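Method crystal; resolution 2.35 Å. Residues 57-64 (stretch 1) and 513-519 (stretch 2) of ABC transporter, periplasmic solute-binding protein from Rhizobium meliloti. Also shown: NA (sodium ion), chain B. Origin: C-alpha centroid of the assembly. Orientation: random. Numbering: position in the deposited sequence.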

ATOM      1  N   ILE A  57      -5.423  15.594  -0.245  1.00 73.29           N
ATOM      2  CA  ILE A  57      -5.246  14.448   0.632  1.00 72.16           C
ATOM      3  C   ILE A  57      -6.341  13.424   0.285  1.00 65.84           C
ATOM      4  O   ILE A  57      -7.520  13.714   0.418  1.00 65.06           O
ATOM      5  CB  ILE A  57      -5.381  14.826   2.130  1.00 71.49           C
ATOM      6  CG1 ILE A  57      -4.334  15.860   2.538  1.00 71.86           C
ATOM      7  CG2 ILE A  57      -5.271  13.574   3.014  1.00 66.28           C
ATOM      8  CD1 ILE A  57      -4.472  16.308   3.977  1.00 76.19           C
ATOM      9  N   TRP A  58      -5.922  12.227  -0.128  1.00 65.37           N
ATOM     10  CA  TRP A  58      -6.831  11.147  -0.573  1.00 60.42           C
ATOM     11  C   TRP A  58      -7.911  10.818   0.450  1.00 58.09           C
ATOM     12  O   TRP A  58      -9.081  10.730   0.124  1.00 61.02           O
ATOM     13  CB  TRP A  58      -6.049   9.878  -0.901  1.00 57.26           C
ATOM     14  CG  TRP A  58      -5.048  10.039  -2.022  1.00 59.79           C
ATOM     15  CD1 TRP A  58      -5.278   9.915  -3.346  1.00 57.79           C
ATOM     16  CD2 TRP A  58      -3.645  10.315  -1.885  1.00 60.64           C
ATOM     17  NE1 TRP A  58      -4.120  10.126  -4.061  1.00 58.44           N
ATOM     18  CE2 TRP A  58      -3.098  10.353  -3.185  1.00 59.18           C
ATOM     19  CE3 TRP A  58      -2.801  10.520  -0.783  1.00 59.05           C
ATOM     20  CZ2 TRP A  58      -1.753  10.613  -3.424  1.00 61.89           C
ATOM     21  CZ3 TRP A  58      -1.458  10.782  -1.009  1.00 61.54           C
ATOM     22  CH2 TRP A  58      -0.944  10.831  -2.331  1.00 65.29           C
ATOM     23  N   ALA A  59      -7.513  10.649   1.701  1.00 58.09           N
ATOM     24  CA  ALA A  59      -8.457  10.313   2.743  1.00 56.06           C
ATOM     25  C   ALA A  59      -9.621  11.292   2.865  1.00 55.94           C
ATOM     26  O   ALA A  59     -10.701  10.933   3.295  1.00 60.28           O
ATOM     27  CB  ALA A  59      -7.716  10.201   4.056  1.00 56.87           C
ATOM     28  N   ILE A  60      -9.416  12.532   2.471  1.00 56.84           N
ATOM     29  CA  ILE A  60     -10.494  13.541   2.516  1.00 60.67           C
ATOM     30  C   ILE A  60     -11.466  13.308   1.413  1.00 62.24           C
ATOM     31  O   ILE A  60     -12.673  13.362   1.640  1.00 60.68           O
ATOM     32  CB  ILE A  60      -9.964  14.981   2.319  1.00 63.45           C
ATOM     33  CG1 ILE A  60      -8.924  15.346   3.393  1.00 66.38           C
ATOM     34  CG2 ILE A  60     -11.092  16.000   2.363  1.00 65.58           C
ATOM     35  CD1 ILE A  60      -9.405  15.263   4.836  1.00 69.70           C
ATOM     36  N   GLN A  61     -10.949  12.981   0.241  1.00 65.10           N
ATOM     37  CA  GLN A  61     -11.755  12.664  -0.926  1.00 61.39           C
ATOM     38  C   GLN A  61     -12.617  11.465  -0.625  1.00 58.48           C
ATOM     39  O   GLN A  61     -13.750  11.383  -1.039  1.00 57.58           O
ATOM     40  CB  GLN A  61     -10.863  12.387  -2.123  1.00 59.64           C
ATOM     41  CG  GLN A  61     -10.471  13.625  -2.889  1.00 60.12           C
ATOM     42  CD  GLN A  61      -9.198  13.457  -3.660  1.00 63.93           C
ATOM     43  OE1 GLN A  61      -8.226  12.934  -3.165  1.00 66.52           O
ATOM     44  NE2 GLN A  61      -9.202  13.907  -4.886  1.00 67.76           N
ATOM     45  N   ASP A  62     -12.062  10.544   0.137  1.00 61.82           N
ATOM     46  CA  ASP A  62     -12.747   9.329   0.506  1.00 57.28           C
ATOM     47  C   ASP A  62     -13.977   9.596   1.349  1.00 59.58           C
ATOM     48  O   ASP A  62     -14.838   8.750   1.466  1.00 55.49           O
ATOM     49  CB  ASP A  62     -11.785   8.392   1.204  1.00 59.41           C
ATOM     50  CG  ASP A  62     -12.404   7.085   1.552  1.00 57.28           C
ATOM     51  OD1 ASP A  62     -13.065   6.465   0.720  1.00 52.74           O
ATOM     52  OD2 ASP A  62     -12.221   6.674   2.684  1.00 59.43           O
ATOM     53  N   LEU A  63     -14.033  10.769   1.957  1.00 57.56           N
ATOM     54  CA  LEU A  63     -15.189  11.204   2.733  1.00 64.10           C
ATOM     55  C   LEU A  63     -16.507  11.382   1.992  1.00 61.69           C
ATOM     56  O   LEU A  63     -17.549  11.104   2.528  1.00 61.86           O
ATOM     57  CB  LEU A  63     -14.858  12.496   3.453  1.00 67.96           C
ATOM     58  CG  LEU A  63     -13.892  12.287   4.592  1.00 67.44           C
ATOM     59  CD1 LEU A  63     -13.402  13.630   5.073  1.00 69.48           C
ATOM     60  CD2 LEU A  63     -14.614  11.535   5.688  1.00 73.70           C
HETATM   61  N   MSE A  64     -16.454  11.896   0.781  1.00 61.10           N
HETATM   62  CA  MSE A  64     -17.648  12.191  -0.014  1.00 65.15           C
HETATM   63  C   MSE A  64     -17.638  11.565  -1.368  1.00 60.86           C
HETATM   64  O   MSE A  64     -18.665  11.557  -2.037  1.00 68.51           O
HETATM   65  CB  MSE A  64     -17.819  13.721  -0.177  1.00 71.38           C
HETATM   66  CG  MSE A  64     -16.925  14.351  -1.241  1.00 76.02           C
HETATM   67 SE   MSE A  64     -15.069  14.610  -0.606  1.00 95.03          SE
HETATM   68  CE  MSE A  64     -15.503  16.083   0.657  1.00 77.68           C
ATOM     69  N   GLU A 513      -3.905   3.367   3.001  1.00 55.33           N
ATOM     70  CA  GLU A 513      -3.450   4.660   3.439  1.00 53.37           C
ATOM     71  C   GLU A 513      -4.168   5.793   2.705  1.00 54.40           C
ATOM     72  O   GLU A 513      -3.821   6.960   2.886  1.00 53.24           O
ATOM     73  CB  GLU A 513      -1.942   4.769   3.209  1.00 54.51           C
ATOM     74  CG  GLU A 513      -1.069   3.896   4.121  1.00 57.60           C
ATOM     75  CD  GLU A 513      -1.319   4.068   5.636  1.00 62.60           C
ATOM     76  OE1 GLU A 513      -1.821   5.131   6.134  1.00 62.78           O
ATOM     77  OE2 GLU A 513      -1.047   3.089   6.356  1.00 70.13           O
ATOM     78  N   TYR A 514      -5.153   5.456   1.868  1.00 54.64           N
ATOM     79  CA  TYR A 514      -5.837   6.476   1.029  1.00 56.06           C
ATOM     80  C   TYR A 514      -7.292   6.670   1.489  1.00 58.48           C
ATOM     81  O   TYR A 514      -8.037   7.471   0.916  1.00 54.80           O
ATOM     82  CB  TYR A 514      -5.695   6.116  -0.465  1.00 51.35           C
ATOM     83  CG  TYR A 514      -4.262   5.860  -0.801  1.00 50.37           C
ATOM     84  CD1 TYR A 514      -3.372   6.907  -0.918  1.00 55.65           C
ATOM     85  CD2 TYR A 514      -3.766   4.559  -0.933  1.00 54.55           C
ATOM     86  CE1 TYR A 514      -2.035   6.699  -1.211  1.00 55.62           C
ATOM     87  CE2 TYR A 514      -2.419   4.305  -1.203  1.00 52.73           C
ATOM     88  CZ  TYR A 514      -1.555   5.390  -1.348  1.00 55.23           C
ATOM     89  OH  TYR A 514      -0.209   5.189  -1.593  1.00 54.20           O
ATOM     90  N   ASP A 515      -7.639   5.922   2.547  1.00 60.08           N
ATOM     91  CA  ASP A 515      -8.958   5.893   3.157  1.00 62.04           C
ATOM     92  C   ASP A 515      -8.920   6.644   4.462  1.00 59.44           C
ATOM     93  O   ASP A 515      -7.926   6.579   5.157  1.00 56.14           O
ATOM     94  CB  ASP A 515      -9.327   4.465   3.567  1.00 64.22           C
ATOM     95  CG  ASP A 515      -9.747   3.608   2.407  1.00 68.04           C
ATOM     96  OD1 ASP A 515     -10.759   3.949   1.733  1.00 67.89           O
ATOM     97  OD2 ASP A 515      -9.075   2.560   2.205  1.00 74.45           O
HETATM   98  N   MSE A 516     -10.060   7.232   4.823  1.00 60.60           N
HETATM   99  CA  MSE A 516     -10.295   7.772   6.141  1.00 62.98           C
HETATM  100  C   MSE A 516     -11.110   6.812   6.982  1.00 61.10           C
HETATM  101  O   MSE A 516     -12.248   6.511   6.660  1.00 56.84           O
HETATM  102  CB  MSE A 516     -11.096   9.038   5.928  1.00 70.23           C
HETATM  103  CG  MSE A 516     -11.363   9.755   7.257  1.00 75.72           C
HETATM  104 SE   MSE A 516      -9.709  10.586   7.959  1.00 93.19          SE
HETATM  105  CE  MSE A 516      -9.495  12.290   6.979  1.00 85.59           C
ATOM    106  N   PRO A 517     -10.561   6.363   8.116  1.00 60.45           N
ATOM    107  CA  PRO A 517     -11.261   5.417   8.969  1.00 60.24           C
ATOM    108  C   PRO A 517     -12.342   6.057   9.844  1.00 62.91           C
ATOM    109  O   PRO A 517     -12.198   6.126  11.067  1.00 64.37           O
ATOM    110  CB  PRO A 517     -10.125   4.832   9.839  1.00 60.90           C
ATOM    111  CG  PRO A 517      -9.137   5.955   9.927  1.00 63.47           C
ATOM    112  CD  PRO A 517      -9.294   6.823   8.712  1.00 61.92           C
ATOM    113  N   TYR A 518     -13.418   6.518   9.218  1.00 64.67           N
ATOM    114  CA  TYR A 518     -14.573   7.082   9.942  1.00 62.14           C
ATOM    115  C   TYR A 518     -15.622   6.015  10.265  1.00 62.30           C
ATOM    116  O   TYR A 518     -16.552   6.250  11.064  1.00 63.03           O
ATOM    117  CB  TYR A 518     -15.235   8.185   9.122  1.00 62.71           C
ATOM    118  CG  TYR A 518     -15.770   7.715   7.799  1.00 60.62           C
ATOM    119  CD1 TYR A 518     -17.040   7.160   7.685  1.00 59.97           C
ATOM    120  CD2 TYR A 518     -14.986   7.792   6.658  1.00 62.21           C
ATOM    121  CE1 TYR A 518     -17.510   6.707   6.453  1.00 59.68           C
ATOM    122  CE2 TYR A 518     -15.442   7.343   5.425  1.00 60.12           C
ATOM    123  CZ  TYR A 518     -16.705   6.808   5.327  1.00 59.62           C
ATOM    124  OH  TYR A 518     -17.127   6.354   4.090  1.00 63.89           O
ATOM    125  N   GLU A 519     -15.488   4.858   9.625  1.00 60.88           N
ATOM    126  CA  GLU A 519     -16.477   3.815   9.694  1.00 60.82           C
ATOM    127  C   GLU A 519     -16.592   3.305  11.120  1.00 59.69           C
ATOM    128  O   GLU A 519     -15.588   3.138  11.812  1.00 55.21           O
ATOM    129  CB  GLU A 519     -16.075   2.623   8.800  1.00 66.50           C
ATOM    130  CG  GLU A 519     -16.178   2.843   7.282  1.00 75.27           C
ATOM    131  CD  GLU A 519     -14.946   3.471   6.650  1.00 78.70           C
ATOM    132  OE1 GLU A 519     -13.842   3.380   7.242  1.00 85.99           O
ATOM    133  OE2 GLU A 519     -15.080   4.045   5.540  1.00 87.90           O
TER
HETATM  134 NA    NA B 601     -13.011   4.473   2.538  1.00 63.85          NA
HETATM  135  O   HOH W   1      -4.499   9.964   2.506  1.00 65.08           O
HETATM  136  O   HOH W   2     -12.704   4.667   4.952  1.00 63.11           O
HETATM  137  O   HOH W   3     -13.212   3.663   0.110  1.00 60.52           O
HETATM  138  O   HOH W   4     -14.776   5.551   2.329  1.00 68.67           O

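Segments far apart in sequence can be bridged by a metal ion that lets acidic side chains approach each other, with apolar packing alongside the polar site. The contact between residues 57-64 and 513-519 of this periplasmic solute-binding protein is a compact example, burying 502 Å² between a stretch that includes a short helix and a segment without regular secondary structure.

At the start of the second segment, Glu513 takes part through water. Water 1 donates a hydrogen bond to Glu513 O, with 3.1 Å between the water O and Glu513 O, and accepts one from Ala59 N, 3.2 Å from the water O. Ala59 N lies in the first turn of the helix, where amide groups lack acceptors within the helix, and the water supplies one.

Tyr514 follows with an aromatic contact. The edge of its ring meets the face of Trp58, with ring planes at 83° and Tyr514 CD1 3.6 Å from Trp58 CD2. Its carbonyl also sits against the helix: Tyr514 O is 3.3 Å from Ala59 N, but the angle is too poor for a hydrogen bond. Ala59 CA, 3.4 Å from Tyr514 O, makes a CA-H...O contact instead.

Asp515 brings in the principle itself. Its CA-to-CB bond points away overall, yet the end of the side chain comes nearer, placing Asp515 OD1 3.2 Å from Asp62 OD2. Two carboxylate oxygens this close would repel each other, but both bind the sodium ion, NA lying 2.5 Å from Asp515 OD1 and 2.3 Å from Asp62 OD2. Asp62 OD1, at 2.7 Å from NA, makes Asp62 a two-oxygen ligand, while Asp515 binds through OD1; waters 2, 3 and 4 are the remaining ligands, their oxygens 2.4, 2.6 and 2.1 Å from NA.

Met516, a selenomethionine, joins the polar and apolar parts. Its amide donates the sole direct hydrogen bond between the segments, Met516 N to Asp62 OD2 (3.1 Å, 159°), so one carboxylate oxygen serves both metal and backbone. Its CA-to-CB bond points toward the first segment: Met516 CE reaches Ile60 CD1 at 3.7 Å and Ala59 CB at 4.0 Å, while Met516 CG lies 4.0 Å from Leu63 CD2. On the carbonyl side, sodium-bound water 2 donates to Met516 O (2.6 Å from the water oxygen).

Pro517 makes no contact, its CA-to-CB bond pointing away. Tyr518 returns to the first segment, its CA-to-CB bond pointing toward it, with Tyr518 CD2 3.9 Å from Leu63 CD2, so that Leu63 packs against both Met516 and Tyr518. Finally, Glu519 contributes indirectly: water 2 donates to Glu519 OE2 (2.5 Å from the water oxygen), tying this residue to the metal site.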